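Local structure of mandelate racemase/muconate lactonizing enzyme family protein (2QDE) at residues 6-11 with 76-81; 45-50 with 111-116. The protein belongs to the mandelate racemase/muconate lactonizing enzyme family, whose members join an alpha+beta N-terminal domain to a metal-binding barrel domain. All blocks are in the same frame, centred on the assembly; numbering follows the deposited sequence.

Contact 1: residues 6-11 with 76-81; sequences TKVEVI and KVLLGE
L79 meets T6, K7 and V8 with a single methyl, CD2, and no hydrogen bond links 6-11 to 76-81; the contact is van der Waals packing, 184 Å² in all. The first kind of contact is methyl on peptide. L79 CD2 stands 3.5 Å from T6 C and 3.7 Å from K7 N, almost directly above the carbonyl carbon, which puts the methyl over the face of the T6-K7 peptide. With chi1 at -70°, CG of L79 lies beside its own backbone N and the branch reaches the strand, although CB itself does not point there.

The second kind is side chain on side chain. V8 CG2 touches L79 CD2 at 4.0 Å, the two side chains crossing at a slant, and V8 CG2 also lies 4.3 Å from L78 CB. CG2 therefore sits against both leucines, while I69 and A74 of helix 62-78 also touch V8 and continue the apolar packing.

The backbone is irregular on both sides of the contact. L79 is the first residue beyond helix 62-78, and L78 to E81 form a type II turn closed by E81 N to L78 O at 3.0 Å, with G80 at a positive phi of 82°. On the strand, T6 and K7 both face H39, a classic beta bulge, so the peptide under the methyl belongs to the bulge itself. The arrangement is that of a helix C-terminus packing on an antiparallel sheet, here in the alpha+beta N-terminal domain of the enolase superfamily.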
loop_
_atom_site.group_PDB
_atom_site.type_symbol
_atom_site.label_atom_id
_atom_site.label_comp_id
_atom_site.label_asym_id
_atom_site.label_seq_id
_atom_site.Cartn_x
_atom_site.Cartn_y
_atom_site.Cartn_z
ATOM N N THR A 6 -52.673 -0.487 -1.957
ATOM C CA THR A 6 -53.634 -1.570 -2.131
ATOM C C THR A 6 -53.595 -2.182 -3.519
ATOM O O THR A 6 -54.202 -3.226 -3.757
ATOM C CB THR A 6 -55.063 -1.066 -1.896
ATOM O OG1 THR A 6 -55.357 -0.042 -2.849
ATOM C CG2 THR A 6 -55.207 -0.500 -0.499
ATOM N N LYS A 7 -52.886 -1.535 -4.437
ATOM C CA LYS A 7 -52.818 -2.029 -5.800
ATOM C C LYS A 7 -51.539 -1.575 -6.492
ATOM O O LYS A 7 -51.166 -0.406 -6.432
ATOM C CB LYS A 7 -54.053 -1.537 -6.558
ATOM C CG LYS A 7 -54.243 -2.055 -7.971
ATOM C CD LYS A 7 -55.603 -1.565 -8.487
ATOM C CE LYS A 7 -55.646 -1.479 -10.004
ATOM N NZ LYS A 7 -56.901 -0.811 -10.487
ATOM N N VAL A 8 -50.864 -2.517 -7.144
ATOM C CA VAL A 8 -49.639 -2.205 -7.856
ATOM C C VAL A 8 -49.866 -2.509 -9.331
ATOM O O VAL A 8 -50.184 -3.643 -9.704
ATOM C CB VAL A 8 -48.458 -3.035 -7.304
ATOM C CG1 VAL A 8 -47.188 -2.715 -8.066
ATOM C CG2 VAL A 8 -48.277 -2.737 -5.825
ATOM N N GLU A 9 -49.708 -1.488 -10.168
ATOM C CA GLU A 9 -49.925 -1.624 -11.603
ATOM C C GLU A 9 -48.728 -1.215 -12.462
ATOM O O GLU A 9 -48.214 -0.103 -12.335
ATOM C CB GLU A 9 -51.158 -0.801 -12.003
ATOM C CG GLU A 9 -51.302 -0.543 -13.492
ATOM C CD GLU A 9 -52.529 0.286 -13.816
ATOM O OE1 GLU A 9 -53.021 0.997 -12.911
ATOM O OE2 GLU A 9 -52.996 0.242 -14.975
ATOM N N VAL A 10 -48.306 -2.119 -13.346
ATOM C CA VAL A 10 -47.179 -1.872 -14.242
ATOM C C VAL A 10 -47.638 -1.922 -15.694
ATOM O O VAL A 10 -48.131 -2.947 -16.158
ATOM C CB VAL A 10 -46.060 -2.912 -14.037
ATOM C CG1 VAL A 10 -44.909 -2.625 -14.987
ATOM C CG2 VAL A 10 -45.579 -2.873 -12.596
ATOM N N ILE A 11 -47.466 -0.808 -16.398
ATOM C CA ILE A 11 -47.878 -0.671 -17.791
ATOM C C ILE A 11 -46.696 -0.616 -18.754
ATOM O O ILE A 11 -45.866 0.295 -18.681
ATOM C CB ILE A 11 -48.686 0.633 -17.994
ATOM C CG1 ILE A 11 -49.785 0.737 -16.939
ATOM C CG2 ILE A 11 -49.258 0.680 -19.402
ATOM C CD1 ILE A 11 -50.436 2.089 -16.885
ATOM N N LYS A 76 -44.447 -8.966 -1.378
ATOM C CA LYS A 76 -43.545 -8.988 -0.238
ATOM C C LYS A 76 -43.243 -7.669 0.466
ATOM O O LYS A 76 -42.964 -7.667 1.663
ATOM C CB LYS A 76 -42.223 -9.643 -0.645
ATOM C CG LYS A 76 -42.352 -11.100 -1.060
ATOM C CD LYS A 76 -42.882 -11.952 0.086
ATOM C CE LYS A 76 -42.961 -13.416 -0.313
ATOM N NZ LYS A 76 -41.618 -13.932 -0.698
ATOM N N VAL A 77 -43.319 -6.549 -0.243
ATOM C CA VAL A 77 -42.975 -5.281 0.393
ATOM C C VAL A 77 -43.949 -4.122 0.278
ATOM O O VAL A 77 -44.135 -3.378 1.238
ATOM C CB VAL A 77 -41.605 -4.769 -0.129
ATOM C CG1 VAL A 77 -41.184 -3.523 0.634
ATOM C CG2 VAL A 77 -40.556 -5.851 0.007
ATOM N N LEU A 78 -44.563 -3.970 -0.890
ATOM C CA LEU A 78 -45.462 -2.845 -1.151
ATOM C C LEU A 78 -46.928 -2.932 -0.702
ATOM O O LEU A 78 -47.429 -2.027 -0.033
ATOM C CB LEU A 78 -45.414 -2.505 -2.649
ATOM C CG LEU A 78 -44.039 -2.156 -3.235
ATOM C CD1 LEU A 78 -44.153 -1.943 -4.731
ATOM C CD2 LEU A 78 -43.479 -0.911 -2.550
ATOM N N LEU A 79 -47.616 -4.006 -1.078
ATOM C CA LEU A 79 -49.025 -4.163 -0.725
ATOM C C LEU A 79 -49.273 -4.161 0.779
ATOM O O LEU A 79 -48.634 -4.900 1.531
ATOM C CB LEU A 79 -49.581 -5.436 -1.367
ATOM C CG LEU A 79 -49.716 -5.312 -2.888
ATOM C CD1 LEU A 79 -49.955 -6.669 -3.522
ATOM C CD2 LEU A 79 -50.848 -4.350 -3.212
ATOM N N GLY A 80 -50.199 -3.306 1.209
ATOM C CA GLY A 80 -50.526 -3.207 2.620
ATOM C C GLY A 80 -49.572 -2.323 3.409
ATOM O O GLY A 80 -49.755 -2.125 4.611
ATOM N N GLU A 81 -48.564 -1.776 2.737
ATOM C CA GLU A 81 -47.574 -0.929 3.400
ATOM C C GLU A 81 -47.860 0.571 3.307
ATOM O O GLU A 81 -48.490 1.043 2.356
ATOM C CB GLU A 81 -46.175 -1.223 2.825
ATOM C CG GLU A 81 -45.050 -0.416 3.469
ATOM C CD GLU A 81 -44.914 -0.713 4.951
ATOM O OE1 GLU A 81 -44.141 -1.625 5.309
ATOM O OE2 GLU A 81 -45.599 -0.048 5.756
#

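Contact 2: residues 45-50 with 111-116; sequences VGIADA and LHDLVG
V45 approaches helix 111-116 through its backbone, its side chain pointing away: V45 N lies 4.0 Å from L114 CD1. V45 O accepts a hydrogen bond from K117, one turn beyond D113, and K117 also forms a salt bridge with D113 OD2, so K117 links the start of the strand to the D113 carboxylate.

G46 is where the backbones come together. Its CA is 4.1 Å from the CA of L114 and 3.8 Å from L114 CB, and the axes of 45-49 and of helical segment 111-116 approach to 6.1 Å. A CB on G46 would point at the helix and collide with L114 CB, so this closeness rests on the glycine. L114 CB and CD1 thus lie against bare main chain, while D113 OD2 is 3.3 Å from G46 CA.

I47 makes the hydrogen bond of the contact: I47 N donates to D113 OD2 at 2.9 Å, nearly straight at 166°, meeting the carboxylate on its anti side and 28° out of its plane. D113 has CG anti to its backbone N (chi1 179°), which extends the group toward the strand. I47 CG1, between N and the carbonyl carbon, rests 3.5 Å from the same OD2. The other oxygen, OD1, takes a hydrogen bond from L365 N, so both oxygens of this buried carboxylate are engaged. I47 O is buried with no partner in the model.

Strand 45-49 is an outer strand of its sheet within the chain. G46 and A48 bond to L38 and L36 of strand 31-40, whereas I47 bonds to helix 101-119. Further along the strand, A48 packs on T106, F109 and A110 of that helix, while I47, whose CB points away from 111-116, touches L304 of helix 303-315.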
loop_
_atom_site.group_PDB
_atom_site.type_symbol
_atom_site.label_atom_id
_atom_site.label_comp_id
_atom_site.label_asym_id
_atom_site.label_seq_id
_atom_site.Cartn_x
_atom_site.Cartn_y
_atom_site.Cartn_z
ATOM N N VAL A 45 -52.796 8.238 -6.088
ATOM C CA VAL A 45 -52.013 7.261 -6.836
ATOM C C VAL A 45 -50.618 7.811 -7.138
ATOM O O VAL A 45 -50.472 8.946 -7.603
ATOM C CB VAL A 45 -52.696 6.911 -8.170
ATOM C CG1 VAL A 45 -51.900 5.836 -8.895
ATOM C CG2 VAL A 45 -54.131 6.447 -7.918
ATOM N N GLY A 46 -49.595 7.011 -6.855
ATOM C CA GLY A 46 -48.231 7.436 -7.134
ATOM C C GLY A 46 -47.820 6.897 -8.495
ATOM O O GLY A 46 -47.970 5.708 -8.746
ATOM N N ILE A 47 -47.314 7.759 -9.374
ATOM C CA ILE A 47 -46.908 7.325 -10.710
ATOM C C ILE A 47 -45.416 7.486 -10.977
ATOM O O ILE A 47 -44.749 8.309 -10.354
ATOM C CB ILE A 47 -47.668 8.105 -11.808
ATOM C CG1 ILE A 47 -47.339 9.600 -11.712
ATOM C CG2 ILE A 47 -49.162 7.887 -11.650
ATOM C CD1 ILE A 47 -47.969 10.439 -12.803
ATOM N N ALA A 48 -44.901 6.699 -11.918
ATOM C CA ALA A 48 -43.483 6.755 -12.278
ATOM C C ALA A 48 -43.250 6.156 -13.660
ATOM O O ALA A 48 -44.032 5.321 -14.121
ATOM C CB ALA A 48 -42.645 6.012 -11.244
ATOM N N ASP A 49 -42.171 6.595 -14.305
ATOM C CA ASP A 49 -41.780 6.146 -15.642
ATOM C C ASP A 49 -40.335 5.650 -15.545
ATOM O O ASP A 49 -39.431 6.445 -15.278
ATOM C CB ASP A 49 -41.840 7.327 -16.616
ATOM C CG ASP A 49 -41.627 6.919 -18.073
ATOM O OD1 ASP A 49 -41.173 5.781 -18.342
ATOM O OD2 ASP A 49 -41.911 7.759 -18.957
ATOM N N ALA A 50 -40.120 4.353 -15.755
ATOM C CA ALA A 50 -38.779 3.782 -15.678
ATOM C C ALA A 50 -37.871 4.372 -16.750
ATOM O O ALA A 50 -36.646 4.455 -16.580
ATOM C CB ALA A 50 -38.844 2.265 -15.836
ATOM N N LEU A 111 -43.164 6.174 -5.007
ATOM C CA LEU A 111 -43.378 6.344 -3.574
ATOM C C LEU A 111 -43.260 7.830 -3.230
ATOM O O LEU A 111 -44.103 8.378 -2.514
ATOM C CB LEU A 111 -42.362 5.518 -2.771
ATOM C CG LEU A 111 -42.659 4.017 -2.663
ATOM C CD1 LEU A 111 -41.443 3.271 -2.128
ATOM C CD2 LEU A 111 -43.868 3.802 -1.749
ATOM N N HIS A 112 -42.225 8.484 -3.756
ATOM C CA HIS A 112 -42.031 9.909 -3.495
ATOM C C HIS A 112 -43.192 10.721 -4.060
ATOM O O HIS A 112 -43.627 11.697 -3.455
ATOM C CB HIS A 112 -40.725 10.418 -4.115
ATOM C CG HIS A 112 -39.505 10.091 -3.312
ATOM N ND1 HIS A 112 -38.870 8.869 -3.384
ATOM C CD2 HIS A 112 -38.808 10.826 -2.412
ATOM C CE1 HIS A 112 -37.832 8.867 -2.564
ATOM N NE2 HIS A 112 -37.773 10.041 -1.963
ATOM N N ASP A 113 -43.677 10.327 -5.233
ATOM C CA ASP A 113 -44.795 11.028 -5.854
ATOM C C ASP A 113 -46.021 10.919 -4.949
ATOM O O ASP A 113 -46.673 11.917 -4.646
ATOM C CB ASP A 113 -45.107 10.429 -7.225
ATOM C CG ASP A 113 -46.273 11.115 -7.905
ATOM O OD1 ASP A 113 -46.214 12.348 -8.089
ATOM O OD2 ASP A 113 -47.248 10.416 -8.261
ATOM N N LEU A 114 -46.310 9.701 -4.504
ATOM C CA LEU A 114 -47.450 9.447 -3.638
ATOM C C LEU A 114 -47.338 10.160 -2.290
ATOM O O LEU A 114 -48.329 10.674 -1.774
ATOM C CB LEU A 114 -47.616 7.943 -3.435
ATOM C CG LEU A 114 -48.814 7.439 -2.626
ATOM C CD1 LEU A 114 -50.102 8.087 -3.120
ATOM C CD2 LEU A 114 -48.884 5.920 -2.757
ATOM N N VAL A 115 -46.135 10.202 -1.724
ATOM C CA VAL A 115 -45.939 10.873 -0.439
ATOM C C VAL A 115 -46.131 12.370 -0.627
ATOM O O VAL A 115 -46.794 13.028 0.179
ATOM C CB VAL A 115 -44.533 10.578 0.139
ATOM C CG1 VAL A 115 -44.273 11.425 1.376
ATOM C CG2 VAL A 115 -44.435 9.106 0.505
ATOM N N GLY A 116 -45.568 12.900 -1.709
ATOM C CA GLY A 116 -45.702 14.316 -1.996
ATOM C C GLY A 116 -47.160 14.703 -2.179
ATOM O O GLY A 116 -47.593 15.753 -1.701
#

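How the contacts relate
The centres of contacts 1 and 2 are 12 Å apart, and their nearest atoms are about 5 Å apart without touching. Both bring helical structure onto the same antiparallel sheet: contact 1 the end of helix 62-78 and the turn after it, on strand 5-15; contact 2 helix 101-119, on strand 45-49. Strand 31-40 lies between these two strands. Along the chain the segments alternate, 6-11, 45-50, 76-81, 111-116, so the connections cross; helix 62-78 directly follows strand 45-49. All four segments belong to the N-terminal domain. Together the contacts lay two helices on one three-stranded N-terminal meander, with contact 2 nearer the chain's centre, at 17 Å against 24 Å for contact 1.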